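Local coordinates for protein CRISPR-associated endonuclease Cas1 (Thermotoga maritima, PDB 4XTK) that probably acts as a metal-dependent endonuclease on double-stranded DNA in CRISPR adaptive immunity, forming a homodimer that joins a Cas2 dimer, at residues 90-95 with 314-319; 94-99 with 217-222; 211-216 with 310-315; 290-295 with 302-307. All coordinates share one frame; numbering follows the deposited sequence.

Contact 1: 90-95 with 314-319; sequences GFLILK and KHLIGE
The start of helix 93-101 meets the end of helix 301-316 here. Leu92 is the N-cap residue of the first helix, and Gly318 leaves the second helix with positive phi (92°). The well-packed part is apolar. Leu92 and Leu316 are both buried and face each other. Leu92 CG lies anti to its own carbonyl carbon (chi1 -63°), and this sends the two methyls across to the helix end. Leu92 CD1 stands 4.4 Å from Leu316 CD1. Leu92 CD2 meets Ile317 CG2 at 3.5 Å, with the two side chains crossing obliquely.

The other part is looser and more open to solvent. Ile317 is exposed, and Lys95 is partly exposed. The Lys95 chain is bent at chi2 and chi3, which curls it alongside the helix end. Its CE comes 3.2 Å from Leu316 O and simply packs on it; the weak hydrogen bond to this oxygen comes from His99 NE2.

The contact is plain packing away from the predicted metal site. Leu213 and Ile109 also pack on Leu316, the latter from helix 103-127. The backbone of Leu92 is hydrogen-bonded to His212, in the loop after helix 188-208, and the neighbouring Phe91 meets Phe225 of the second subunit in an edge-to-face ring contact.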
loop_
_atom_site.group_PDB
_atom_site.type_symbol
_atom_site.label_atom_id
_atom_site.label_comp_id
_atom_site.label_asym_id
_atom_site.label_seq_id
_atom_site.Cartn_x
_atom_site.Cartn_y
_atom_site.Cartn_z
ATOM N N GLY E 90 -10.588 -7.043 1.748
ATOM C CA GLY E 90 -10.777 -7.173 3.183
ATOM C C GLY E 90 -9.792 -6.347 3.989
ATOM O O GLY E 90 -9.593 -6.586 5.179
ATOM N N PHE E 91 -9.174 -5.373 3.329
ATOM C CA PHE E 91 -8.242 -4.458 3.967
ATOM C C PHE E 91 -8.905 -3.782 5.171
ATOM O O PHE E 91 -10.005 -3.235 5.072
ATOM C CB PHE E 91 -7.756 -3.437 2.933
ATOM C CG PHE E 91 -6.637 -2.577 3.405
ATOM C CD1 PHE E 91 -5.661 -3.087 4.241
ATOM C CD2 PHE E 91 -6.528 -1.268 2.974
ATOM C CE1 PHE E 91 -4.613 -2.293 4.674
ATOM C CE2 PHE E 91 -5.485 -0.472 3.395
ATOM C CZ PHE E 91 -4.524 -0.984 4.248
ATOM N N LEU E 92 -8.235 -3.849 6.313
ATOM C CA LEU E 92 -8.829 -3.482 7.598
ATOM C C LEU E 92 -8.567 -2.043 8.072
ATOM O O LEU E 92 -8.889 -1.698 9.210
ATOM C CB LEU E 92 -8.350 -4.464 8.661
ATOM C CG LEU E 92 -8.805 -5.894 8.393
ATOM C CD1 LEU E 92 -8.034 -6.869 9.274
ATOM C CD2 LEU E 92 -10.315 -6.024 8.616
ATOM N N ILE E 93 -7.965 -1.222 7.218
ATOM C CA ILE E 93 -7.552 0.119 7.613
ATOM C C ILE E 93 -8.686 0.943 8.261
ATOM O O ILE E 93 -8.470 1.606 9.278
ATOM C CB ILE E 93 -6.945 0.887 6.397
ATOM C CG1 ILE E 93 -6.350 2.220 6.842
ATOM C CG2 ILE E 93 -7.953 1.074 5.271
ATOM C CD1 ILE E 93 -5.184 2.069 7.773
ATOM N N LEU E 94 -9.896 0.865 7.714
ATOM C CA LEU E 94 -11.017 1.622 8.257
ATOM C C LEU E 94 -11.451 1.065 9.602
ATOM O O LEU E 94 -11.803 1.824 10.511
ATOM C CB LEU E 94 -12.199 1.623 7.282
ATOM C CG LEU E 94 -11.912 2.266 5.921
ATOM C CD1 LEU E 94 -13.162 2.308 5.064
ATOM C CD2 LEU E 94 -11.306 3.655 6.069
ATOM N N LYS E 95 -11.443 -0.258 9.731
ATOM C CA LYS E 95 -11.835 -0.874 10.990
ATOM C C LYS E 95 -10.827 -0.489 12.056
ATOM O O LYS E 95 -11.199 -0.220 13.199
ATOM C CB LYS E 95 -11.932 -2.393 10.865
ATOM C CG LYS E 95 -12.951 -2.889 9.850
ATOM C CD LYS E 95 -14.358 -2.442 10.182
ATOM C CE LYS E 95 -14.916 -3.226 11.353
ATOM N NZ LYS E 95 -16.344 -2.905 11.605
ATOM N N LYS E 314 -9.559 -10.977 13.403
ATOM C CA LYS E 314 -10.880 -11.465 13.742
ATOM C C LYS E 314 -11.553 -10.523 14.729
ATOM O O LYS E 314 -12.742 -10.236 14.600
ATOM C CB LYS E 314 -10.802 -12.892 14.284
ATOM C CG LYS E 314 -10.608 -13.916 13.175
ATOM C CD LYS E 314 -10.629 -15.349 13.681
ATOM C CE LYS E 314 -9.573 -15.599 14.739
ATOM N NZ LYS E 314 -9.461 -17.058 15.006
ATOM N N HIS E 315 -10.784 -10.015 15.686
ATOM C CA HIS E 315 -11.308 -9.049 16.646
ATOM C C HIS E 315 -11.854 -7.801 15.950
ATOM O O HIS E 315 -12.956 -7.339 16.257
ATOM C CB HIS E 315 -10.226 -8.650 17.646
ATOM C CG HIS E 315 -10.625 -7.524 18.548
ATOM N ND1 HIS E 315 -11.454 -7.697 19.637
ATOM C CD2 HIS E 315 -10.314 -6.204 18.518
ATOM C CE1 HIS E 315 -11.627 -6.536 20.243
ATOM N NE2 HIS E 315 -10.944 -5.616 19.584
ATOM N N LEU E 316 -11.083 -7.271 15.005
ATOM C CA LEU E 316 -11.453 -6.034 14.328
ATOM C C LEU E 316 -12.767 -6.150 13.554
ATOM O O LEU E 316 -13.519 -5.181 13.471
ATOM C CB LEU E 316 -10.334 -5.583 13.389
ATOM C CG LEU E 316 -9.086 -5.033 14.090
ATOM C CD1 LEU E 316 -7.987 -4.773 13.110
ATOM C CD2 LEU E 316 -9.374 -3.769 14.819
ATOM N N ILE E 317 -13.052 -7.322 12.995
ATOM C CA ILE E 317 -14.273 -7.489 12.211
ATOM C C ILE E 317 -15.453 -8.049 13.008
ATOM O O ILE E 317 -16.509 -8.313 12.444
ATOM C CB ILE E 317 -14.047 -8.399 10.988
ATOM C CG1 ILE E 317 -13.749 -9.834 11.422
ATOM C CG2 ILE E 317 -12.933 -7.856 10.125
ATOM C CD1 ILE E 317 -13.552 -10.781 10.259
ATOM N N GLY E 318 -15.277 -8.242 14.311
ATOM C CA GLY E 318 -16.386 -8.653 15.157
ATOM C C GLY E 318 -16.547 -10.154 15.325
ATOM O O GLY E 318 -17.260 -10.611 16.220
ATOM N N GLU E 319 -15.891 -10.916 14.456
ATOM C CA GLU E 319 -15.832 -12.371 14.573
ATOM C C GLU E 319 -14.845 -12.759 15.671
ATOM O O GLU E 319 -13.678 -12.398 15.599
ATOM C CB GLU E 319 -15.409 -12.980 13.242
ATOM C CG GLU E 319 -16.438 -13.870 12.583
ATOM C CD GLU E 319 -15.854 -14.570 11.378
ATOM O OE1 GLU E 319 -14.703 -14.231 11.016
ATOM O OE2 GLU E 319 -16.538 -15.437 10.788
#

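Contact 2: 94-99 with 217-222; sequences LKQAEH and IGYLHE
Helix 93-101 packs here on the loop between helices 188-208 and 230-252 of the helical Cas1 domain. The loop carries His221, which by similarity binds Mn(2+). All the touching residues are buried.

Gln96 lies at the centre. Its CG is anti to the carbonyl carbon (chi1 -78°), and the chain is extended from there. CB sits 3.2 Å from Tyr219 OH and 4.1 Å from Ile217 CD1. CG is 3.4 Å from the same Tyr219 OH. At the tip, NE2 lies 3.9 Å from Ile217 CB, while OE1 accepts a hydrogen bond from Asp214 N. The amide thus ties the helix to an earlier part of the same loop. Ile217 CD1 reaches on past Gln96 to Ala97 CB, 4.3 Å away.

Tyr219 crosses Gln96 at about a right angle, with the ring and amide planes 41° apart. The ring turns its edge to the helix, where CE1 meets the backbone C of His99 at 3.9 Å. Asp233 holds the backbone N of both Tyr219 and Leu220 and also bonds His221 ND1. The loop is therefore fixed from helix 230-252 as well. Ala97 packs on Ala97 of the second subunit.

Tyr219 OH donates to Gln96 O over 3.1 Å, approaching in the carbonyl plane but nearly side-on, with a C=O...donor angle of 99°.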
loop_
_atom_site.group_PDB
_atom_site.type_symbol
_atom_site.label_atom_id
_atom_site.label_comp_id
_atom_site.label_asym_id
_atom_site.label_seq_id
_atom_site.Cartn_x
_atom_site.Cartn_y
_atom_site.Cartn_z
ATOM N N LEU E 94 -9.896 0.865 7.714
ATOM C CA LEU E 94 -11.017 1.622 8.257
ATOM C C LEU E 94 -11.451 1.065 9.602
ATOM O O LEU E 94 -11.803 1.824 10.511
ATOM C CB LEU E 94 -12.199 1.623 7.282
ATOM C CG LEU E 94 -11.912 2.266 5.921
ATOM C CD1 LEU E 94 -13.162 2.308 5.064
ATOM C CD2 LEU E 94 -11.306 3.655 6.069
ATOM N N LYS E 95 -11.443 -0.258 9.731
ATOM C CA LYS E 95 -11.835 -0.874 10.990
ATOM C C LYS E 95 -10.827 -0.489 12.056
ATOM O O LYS E 95 -11.199 -0.220 13.199
ATOM C CB LYS E 95 -11.932 -2.393 10.865
ATOM C CG LYS E 95 -12.951 -2.889 9.850
ATOM C CD LYS E 95 -14.358 -2.442 10.182
ATOM C CE LYS E 95 -14.916 -3.226 11.353
ATOM N NZ LYS E 95 -16.344 -2.905 11.605
ATOM N N GLN E 96 -9.555 -0.443 11.658
ATOM C CA GLN E 96 -8.458 -0.093 12.553
ATOM C C GLN E 96 -8.569 1.332 13.093
ATOM O O GLN E 96 -8.391 1.557 14.289
ATOM C CB GLN E 96 -7.107 -0.269 11.842
ATOM C CG GLN E 96 -6.647 -1.722 11.745
ATOM C CD GLN E 96 -5.312 -1.882 11.053
ATOM O OE1 GLN E 96 -5.247 -2.300 9.897
ATOM N NE2 GLN E 96 -4.234 -1.565 11.761
ATOM N N ALA E 97 -8.846 2.292 12.212
ATOM C CA ALA E 97 -9.010 3.682 12.630
ATOM C C ALA E 97 -10.186 3.765 13.575
ATOM O O ALA E 97 -10.124 4.413 14.638
ATOM C CB ALA E 97 -9.218 4.585 11.444
ATOM N N GLU E 98 -11.254 3.074 13.194
ATOM C CA GLU E 98 -12.419 2.995 14.050
ATOM C C GLU E 98 -12.063 2.381 15.424
ATOM O O GLU E 98 -12.553 2.885 16.431
ATOM C CB GLU E 98 -13.534 2.205 13.373
ATOM C CG GLU E 98 -14.680 1.797 14.290
ATOM C CD GLU E 98 -15.545 0.701 13.693
ATOM O OE1 GLU E 98 -15.668 0.644 12.450
ATOM O OE2 GLU E 98 -16.082 -0.118 14.470
ATOM N N HIS E 99 -11.202 1.362 15.548
ATOM C CA HIS E 99 -11.011 0.960 16.939
ATOM C C HIS E 99 -9.933 1.813 17.611
ATOM O O HIS E 99 -9.728 1.699 18.819
ATOM C CB HIS E 99 -10.674 -0.520 17.163
ATOM C CG HIS E 99 -11.647 -1.469 16.556
ATOM N ND1 HIS E 99 -12.958 -1.125 16.293
ATOM C CD2 HIS E 99 -11.621 -2.830 16.508
ATOM C CE1 HIS E 99 -13.608 -2.184 15.862
ATOM N NE2 HIS E 99 -12.816 -3.241 16.001
ATOM N N ILE E 217 -1.109 1.810 11.978
ATOM C CA ILE E 217 -1.967 2.104 13.114
ATOM C C ILE E 217 -1.775 1.085 14.226
ATOM O O ILE E 217 -2.109 -0.078 14.059
ATOM C CB ILE E 217 -3.461 2.143 12.709
ATOM C CG1 ILE E 217 -3.704 3.242 11.676
ATOM C CG2 ILE E 217 -4.335 2.356 13.922
ATOM C CD1 ILE E 217 -5.127 3.303 11.183
ATOM N N GLY E 218 -1.225 1.533 15.352
ATOM C CA GLY E 218 -1.113 0.717 16.550
ATOM C C GLY E 218 -2.100 1.109 17.647
ATOM O O GLY E 218 -2.917 2.010 17.463
ATOM N N TYR E 219 -2.016 0.440 18.796
ATOM C CA TYR E 219 -3.009 0.587 19.858
ATOM C C TYR E 219 -2.378 0.871 21.216
ATOM O O TYR E 219 -2.680 1.898 21.841
ATOM C CB TYR E 219 -3.904 -0.652 19.896
ATOM C CG TYR E 219 -4.673 -0.752 18.606
ATOM C CD1 TYR E 219 -5.772 0.067 18.372
ATOM C CD2 TYR E 219 -4.256 -1.601 17.586
ATOM C CE1 TYR E 219 -6.461 0.017 17.177
ATOM C CE2 TYR E 219 -4.941 -1.662 16.389
ATOM C CZ TYR E 219 -6.043 -0.851 16.189
ATOM O OH TYR E 219 -6.722 -0.907 15.000
ATOM N N LEU E 220 -1.544 -0.048 21.692
ATOM C CA LEU E 220 -0.759 0.204 22.897
ATOM C C LEU E 220 0.165 1.404 22.678
ATOM O O LEU E 220 0.239 2.308 23.512
ATOM C CB LEU E 220 0.051 -1.033 23.296
ATOM C CG LEU E 220 0.822 -0.854 24.609
ATOM C CD1 LEU E 220 -0.133 -0.472 25.732
ATOM C CD2 LEU E 220 1.664 -2.083 24.974
ATOM N N HIS E 221 0.868 1.406 21.551
ATOM C CA HIS E 221 1.648 2.566 21.141
ATOM C C HIS E 221 0.748 3.612 20.504
ATOM O O HIS E 221 -0.199 3.282 19.789
ATOM C CB HIS E 221 2.755 2.161 20.170
ATOM C CG HIS E 221 3.786 1.267 20.778
ATOM N ND1 HIS E 221 3.552 -0.061 21.052
ATOM C CD2 HIS E 221 5.052 1.519 21.199
ATOM C CE1 HIS E 221 4.630 -0.598 21.598
ATOM N NE2 HIS E 221 5.550 0.347 21.702
ATOM N N GLU E 222 1.042 4.876 20.775
ATOM C CA GLU E 222 0.301 5.967 20.165
ATOM C C GLU E 222 0.495 5.942 18.650
ATOM O O GLU E 222 1.610 5.754 18.167
ATOM C CB GLU E 222 0.756 7.309 20.748
ATOM C CG GLU E 222 -0.187 8.465 20.464
ATOM C CD GLU E 222 0.412 9.819 20.814
ATOM O OE1 GLU E 222 0.803 10.553 19.882
ATOM O OE2 GLU E 222 0.492 10.149 22.016
#

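Contact 3: 211-216 with 310-315; sequences THLDPR and HKLEKH
An irregular loop, 211-216, passes alongside a turn of helix 301-316. The backbones come nearest at Leu213 and Glu313, whose CA atoms are 7.0 Å apart. Two turns shape the loop. Thr211 OG1 accepts from Leu213 N in an ST turn and also bonds Ile208 O. Asp214 OD1 accepts from Arg216 N in an Asx turn.

Glu313 carries the contact. Its chain runs extended beyond CG and crosses His212 at about a right angle. His212 N donates to Glu313 OE2 over 2.9 Å at 160°, meeting the oxygen nearly along its C-O axis. Glu313 OE1 uses its anti lone pair to accept from His310 ND1 at 3.2 Å. Each oxygen thus has a donor, which fixes the rotation of the carboxylate. Leu213 CG packs on Glu313 CG at 3.7 Å, and Leu213 CD2 meets Leu312 CD2 at 4.0 Å.

Arg216 grips Asp214 side-on. NE donates to OD1 and NH2 to OD2, each oxygen using its syn lone pair. Arg216 NH2 also forms a salt bridge to Asp214 of the second subunit. The Asx turn thus shapes the loop at the dimer interface. At the helix, the ST turn presents the His212 N-H to a carboxylate that His310 also holds, a helix-to-loop junction.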
loop_
_atom_site.group_PDB
_atom_site.type_symbol
_atom_site.label_atom_id
_atom_site.label_comp_id
_atom_site.label_asym_id
_atom_site.label_seq_id
_atom_site.Cartn_x
_atom_site.Cartn_y
_atom_site.Cartn_z
ATOM N N THR E 211 -0.760 -9.800 5.756
ATOM C CA THR E 211 -2.146 -9.822 6.243
ATOM C C THR E 211 -2.998 -8.697 5.663
ATOM O O THR E 211 -2.578 -7.976 4.755
ATOM C CB THR E 211 -2.241 -9.705 7.780
ATOM O OG1 THR E 211 -1.910 -8.368 8.181
ATOM C CG2 THR E 211 -1.329 -10.714 8.464
ATOM N N HIS E 212 -4.212 -8.578 6.188
ATOM C CA HIS E 212 -5.137 -7.523 5.796
ATOM C C HIS E 212 -5.017 -6.317 6.723
ATOM O O HIS E 212 -5.780 -5.353 6.601
ATOM C CB HIS E 212 -6.577 -8.039 5.804
ATOM C CG HIS E 212 -6.842 -9.111 4.797
ATOM N ND1 HIS E 212 -7.674 -10.178 5.053
ATOM C CD2 HIS E 212 -6.395 -9.278 3.530
ATOM C CE1 HIS E 212 -7.722 -10.965 3.990
ATOM N NE2 HIS E 212 -6.955 -10.439 3.052
ATOM N N LEU E 213 -4.074 -6.388 7.661
ATOM C CA LEU E 213 -3.831 -5.299 8.608
ATOM C C LEU E 213 -2.926 -4.232 8.017
ATOM O O LEU E 213 -2.081 -4.522 7.178
ATOM C CB LEU E 213 -3.218 -5.837 9.900
ATOM C CG LEU E 213 -4.092 -6.750 10.763
ATOM C CD1 LEU E 213 -3.227 -7.674 11.623
ATOM C CD2 LEU E 213 -5.018 -5.915 11.638
ATOM N N ASP E 214 -3.125 -2.990 8.442
ATOM C CA ASP E 214 -2.166 -1.932 8.149
ATOM C C ASP E 214 -1.295 -1.669 9.375
ATOM O O ASP E 214 -1.806 -1.417 10.474
ATOM C CB ASP E 214 -2.862 -0.647 7.710
ATOM C CG ASP E 214 -1.883 0.390 7.184
ATOM O OD1 ASP E 214 -1.166 1.004 8.002
ATOM O OD2 ASP E 214 -1.824 0.591 5.952
ATOM N N PRO E 215 0.029 -1.733 9.182
ATOM C CA PRO E 215 1.065 -1.587 10.213
ATOM C C PRO E 215 1.191 -0.168 10.776
ATOM O O PRO E 215 1.813 0.005 11.823
ATOM C CB PRO E 215 2.341 -1.983 9.471
ATOM C CG PRO E 215 2.072 -1.600 8.066
ATOM C CD PRO E 215 0.615 -1.876 7.839
ATOM N N ARG E 216 0.619 0.822 10.095
ATOM C CA ARG E 216 0.791 2.217 10.509
ATOM C C ARG E 216 -0.131 2.641 11.645
ATOM O O ARG E 216 0.055 3.704 12.224
ATOM C CB ARG E 216 0.603 3.148 9.317
ATOM C CG ARG E 216 1.755 3.046 8.349
ATOM C CD ARG E 216 1.450 3.684 7.023
ATOM N NE ARG E 216 0.361 3.016 6.326
ATOM C CZ ARG E 216 0.080 3.224 5.046
ATOM N NH1 ARG E 216 0.826 4.065 4.339
ATOM N NH2 ARG E 216 -0.933 2.592 4.471
ATOM N N HIS E 310 -3.729 -12.813 13.183
ATOM C CA HIS E 310 -5.032 -13.269 12.734
ATOM C C HIS E 310 -6.076 -13.064 13.827
ATOM O O HIS E 310 -7.251 -12.839 13.540
ATOM C CB HIS E 310 -4.986 -14.739 12.315
ATOM C CG HIS E 310 -6.250 -15.218 11.671
ATOM N ND1 HIS E 310 -6.756 -14.654 10.519
ATOM C CD2 HIS E 310 -7.117 -16.192 12.026
ATOM C CE1 HIS E 310 -7.877 -15.270 10.188
ATOM N NE2 HIS E 310 -8.120 -16.208 11.084
ATOM N N LYS E 311 -5.637 -13.146 15.082
ATOM C CA LYS E 311 -6.512 -12.912 16.228
ATOM C C LYS E 311 -6.986 -11.469 16.250
ATOM O O LYS E 311 -8.128 -11.180 16.588
ATOM C CB LYS E 311 -5.794 -13.235 17.540
ATOM C CG LYS E 311 -6.351 -14.434 18.289
ATOM C CD LYS E 311 -5.543 -14.710 19.559
ATOM C CE LYS E 311 -4.430 -15.732 19.319
ATOM N NZ LYS E 311 -4.948 -17.064 18.886
ATOM N N LEU E 312 -6.089 -10.561 15.898
ATOM C CA LEU E 312 -6.429 -9.153 15.858
ATOM C C LEU E 312 -7.378 -8.887 14.699
ATOM O O LEU E 312 -8.312 -8.092 14.819
ATOM C CB LEU E 312 -5.170 -8.295 15.732
ATOM C CG LEU E 312 -5.428 -6.790 15.686
ATOM C CD1 LEU E 312 -6.174 -6.339 16.944
ATOM C CD2 LEU E 312 -4.122 -6.026 15.496
ATOM N N GLU E 313 -7.130 -9.562 13.579
ATOM C CA GLU E 313 -7.983 -9.448 12.400
ATOM C C GLU E 313 -9.417 -9.848 12.725
ATOM O O GLU E 313 -10.375 -9.148 12.373
ATOM C CB GLU E 313 -7.449 -10.317 11.258
ATOM C CG GLU E 313 -6.248 -9.727 10.531
ATOM C CD GLU E 313 -5.776 -10.596 9.381
ATOM O OE1 GLU E 313 -5.625 -11.822 9.580
ATOM O OE2 GLU E 313 -5.557 -10.057 8.274
ATOM N N LYS E 314 -9.559 -10.977 13.403
ATOM C CA LYS E 314 -10.880 -11.465 13.742
ATOM C C LYS E 314 -11.553 -10.523 14.729
ATOM O O LYS E 314 -12.742 -10.236 14.600
ATOM C CB LYS E 314 -10.802 -12.892 14.284
ATOM C CG LYS E 314 -10.608 -13.916 13.175
ATOM C CD LYS E 314 -10.629 -15.349 13.681
ATOM C CE LYS E 314 -9.573 -15.599 14.739
ATOM N NZ LYS E 314 -9.461 -17.058 15.006
ATOM N N HIS E 315 -10.784 -10.015 15.686
ATOM C CA HIS E 315 -11.308 -9.049 16.646
ATOM C C HIS E 315 -11.854 -7.801 15.950
ATOM O O HIS E 315 -12.956 -7.339 16.257
ATOM C CB HIS E 315 -10.226 -8.650 17.646
ATOM C CG HIS E 315 -10.625 -7.524 18.548
ATOM N ND1 HIS E 315 -11.454 -7.697 19.637
ATOM C CD2 HIS E 315 -10.314 -6.204 18.518
ATOM C CE1 HIS E 315 -11.627 -6.536 20.243
ATOM N NE2 HIS E 315 -10.944 -5.616 19.584
#

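Contact 4: 290-295 with 302-307; sequences VFHKKL and RSLIKM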
loop_
_atom_site.group_PDB
_atom_site.type_symbol
_atom_site.label_atom_id
_atom_site.label_comp_id
_atom_site.label_asym_id
_atom_site.label_seq_id
_atom_site.Cartn_x
_atom_site.Cartn_y
_atom_site.Cartn_z
ATOM N N VAL E 290 7.408 -24.515 19.710
ATOM C CA VAL E 290 7.011 -24.622 21.109
ATOM C C VAL E 290 5.604 -25.203 21.205
ATOM O O VAL E 290 4.832 -25.133 20.245
ATOM C CB VAL E 290 7.058 -23.257 21.822
ATOM C CG1 VAL E 290 5.880 -22.382 21.388
ATOM C CG2 VAL E 290 7.088 -23.447 23.340
ATOM N N PHE E 291 5.280 -25.790 22.357
ATOM C CA PHE E 291 3.962 -26.383 22.576
ATOM C C PHE E 291 2.910 -25.331 22.865
ATOM O O PHE E 291 3.054 -24.521 23.781
ATOM C CB PHE E 291 3.990 -27.389 23.728
ATOM C CG PHE E 291 2.781 -28.288 23.777
ATOM C CD1 PHE E 291 2.614 -29.299 22.840
ATOM C CD2 PHE E 291 1.818 -28.131 24.761
ATOM C CE1 PHE E 291 1.508 -30.132 22.878
ATOM C CE2 PHE E 291 0.708 -28.963 24.807
ATOM C CZ PHE E 291 0.553 -29.965 23.863
ATOM N N HIS E 292 1.846 -25.357 22.073
ATOM C CA HIS E 292 0.704 -24.496 22.307
ATOM C C HIS E 292 -0.472 -25.368 22.736
ATOM O O HIS E 292 -1.004 -26.160 21.947
ATOM C CB HIS E 292 0.370 -23.684 21.058
ATOM C CG HIS E 292 -0.162 -22.319 21.356
ATOM N ND1 HIS E 292 0.513 -21.414 22.146
ATOM C CD2 HIS E 292 -1.308 -21.704 20.974
ATOM C CE1 HIS E 292 -0.191 -20.300 22.237
ATOM N NE2 HIS E 292 -1.301 -20.452 21.534
ATOM N N LYS E 293 -0.858 -25.225 23.999
ATOM C CA LYS E 293 -1.862 -26.088 24.606
ATOM C C LYS E 293 -3.254 -25.861 24.023
ATOM O O LYS E 293 -4.067 -26.785 23.979
ATOM C CB LYS E 293 -1.891 -25.877 26.122
ATOM N N LYS E 294 -3.527 -24.637 23.579
ATOM C CA LYS E 294 -4.843 -24.310 23.036
ATOM C C LYS E 294 -5.118 -25.101 21.762
ATOM O O LYS E 294 -6.246 -25.534 21.526
ATOM C CB LYS E 294 -4.962 -22.809 22.764
ATOM N N LEU E 295 -4.094 -25.274 20.933
ATOM C CA LEU E 295 -4.220 -26.134 19.760
ATOM C C LEU E 295 -3.749 -27.560 20.042
ATOM O O LEU E 295 -3.974 -28.459 19.229
ATOM C CB LEU E 295 -3.443 -25.558 18.578
ATOM C CG LEU E 295 -4.068 -24.336 17.905
ATOM C CD1 LEU E 295 -3.577 -23.049 18.559
ATOM C CD2 LEU E 295 -3.778 -24.349 16.412
ATOM N N ARG E 302 7.229 -18.188 14.277
ATOM C CA ARG E 302 6.717 -17.381 13.174
ATOM C C ARG E 302 5.224 -17.614 13.007
ATOM O O ARG E 302 4.486 -16.710 12.632
ATOM C CB ARG E 302 7.450 -17.699 11.871
ATOM C CG ARG E 302 6.986 -16.861 10.690
ATOM C CD ARG E 302 7.729 -17.205 9.407
ATOM N NE ARG E 302 9.134 -16.807 9.450
ATOM C CZ ARG E 302 10.143 -17.636 9.699
ATOM N NH1 ARG E 302 9.906 -18.922 9.929
ATOM N NH2 ARG E 302 11.389 -17.179 9.715
ATOM N N SER E 303 4.781 -18.834 13.288
ATOM C CA SER E 303 3.362 -19.137 13.213
ATOM C C SER E 303 2.621 -18.491 14.373
ATOM O O SER E 303 1.505 -18.010 14.200
ATOM C CB SER E 303 3.126 -20.645 13.195
ATOM O OG SER E 303 3.443 -21.178 11.921
ATOM N N LEU E 304 3.247 -18.472 15.547
ATOM C CA LEU E 304 2.651 -17.835 16.717
ATOM C C LEU E 304 2.386 -16.354 16.466
ATOM O O LEU E 304 1.340 -15.827 16.859
ATOM C CB LEU E 304 3.543 -18.001 17.949
ATOM C CG LEU E 304 3.368 -19.278 18.775
ATOM C CD1 LEU E 304 4.135 -19.168 20.079
ATOM C CD2 LEU E 304 1.899 -19.570 19.041
ATOM N N ILE E 305 3.337 -15.689 15.816
ATOM C CA ILE E 305 3.177 -14.280 15.477
ATOM C C ILE E 305 2.056 -14.150 14.450
ATOM O O ILE E 305 1.179 -13.296 14.575
ATOM C CB ILE E 305 4.483 -13.671 14.929
ATOM C CG1 ILE E 305 5.605 -13.816 15.959
ATOM C CG2 ILE E 305 4.292 -12.205 14.573
ATOM C CD1 ILE E 305 6.968 -13.416 15.437
ATOM N N LYS E 306 2.084 -15.024 13.450
ATOM C CA LYS E 306 1.043 -15.075 12.436
ATOM C C LYS E 306 -0.332 -15.217 13.082
ATOM O O LYS E 306 -1.278 -14.524 12.707
ATOM C CB LYS E 306 1.285 -16.242 11.470
ATOM C CG LYS E 306 2.311 -15.982 10.373
ATOM C CD LYS E 306 2.542 -17.252 9.559
ATOM C CE LYS E 306 3.800 -17.183 8.702
ATOM N NZ LYS E 306 3.563 -17.678 7.314
ATOM N N MET E 307 -0.424 -16.115 14.060
ATOM C CA MET E 307 -1.690 -16.421 14.715
ATOM C C MET E 307 -2.221 -15.228 15.499
ATOM O O MET E 307 -3.425 -14.963 15.503
ATOM C CB MET E 307 -1.536 -17.623 15.642
ATOM C CG MET E 307 -1.395 -18.953 14.923
ATOM S SD MET E 307 -1.231 -20.332 16.075
ATOM C CE MET E 307 -2.491 -19.889 17.273
#
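A two-stranded antiparallel hairpin, 289-292 with 297-300, leads directly into helix 301-316. The contact folds the first strand and the hairpin turn against that helix. The axes of strand 290-292 and helix 302-307 approach to 11.0 Å and run at 34° to each other. Side chains bridge the gap.

Leu304 carries most of the contact. Its CD2 methyl sits over the centre of one face of the His292 ring, 3.9 Å from the centroid and 12° off the ring normal. This is a CH-pi contact. The other branch, CD1, turns to Val290 CG1 at 3.9 Å, and the two side chains cross at about a right angle. Leu304 thus splits its two methyls between two strand residues.

One turn on, Met307 reaches tip to tip toward Leu295, in the hairpin turn. Its chain bends at chi3 (43°), and its CE lies 3.6 Å from Leu295 CD1. That Leu295 methyl also lies at the edge of the His292 ring, in its plane. Met307 CE comes obliquely to the same ring.

Leu304 also packs on Phe238 of helix 230-252. The contact lies at the surface, away from the predicted metal site and the second subunit. It is mainly apolar packing, with one CH-pi contact, of a beta-hairpin on the helix that follows it.

From the N terminus, contacts 1 and 2 both start at helix 93-101, on the overlapping ranges 90-95 and 94-99. The chain then runs through several helices to the loop 211-222. Its first half, 211-216, opens contact 3, and its second half closes contact 2, so contacts 2 and 3 cross. Contact 4 closes a short loop between the hairpin and helix 301-316. It is nested inside the loops of contacts 1 and 3 and follows contact 2 in series. Contacts 3 and 1 close last, on the overlapping ranges 310-315 and 314-319. Contacts 1, 2 and 3 touch one another and tie helix 93-101, the 211-222 loop and the C-terminal helix together.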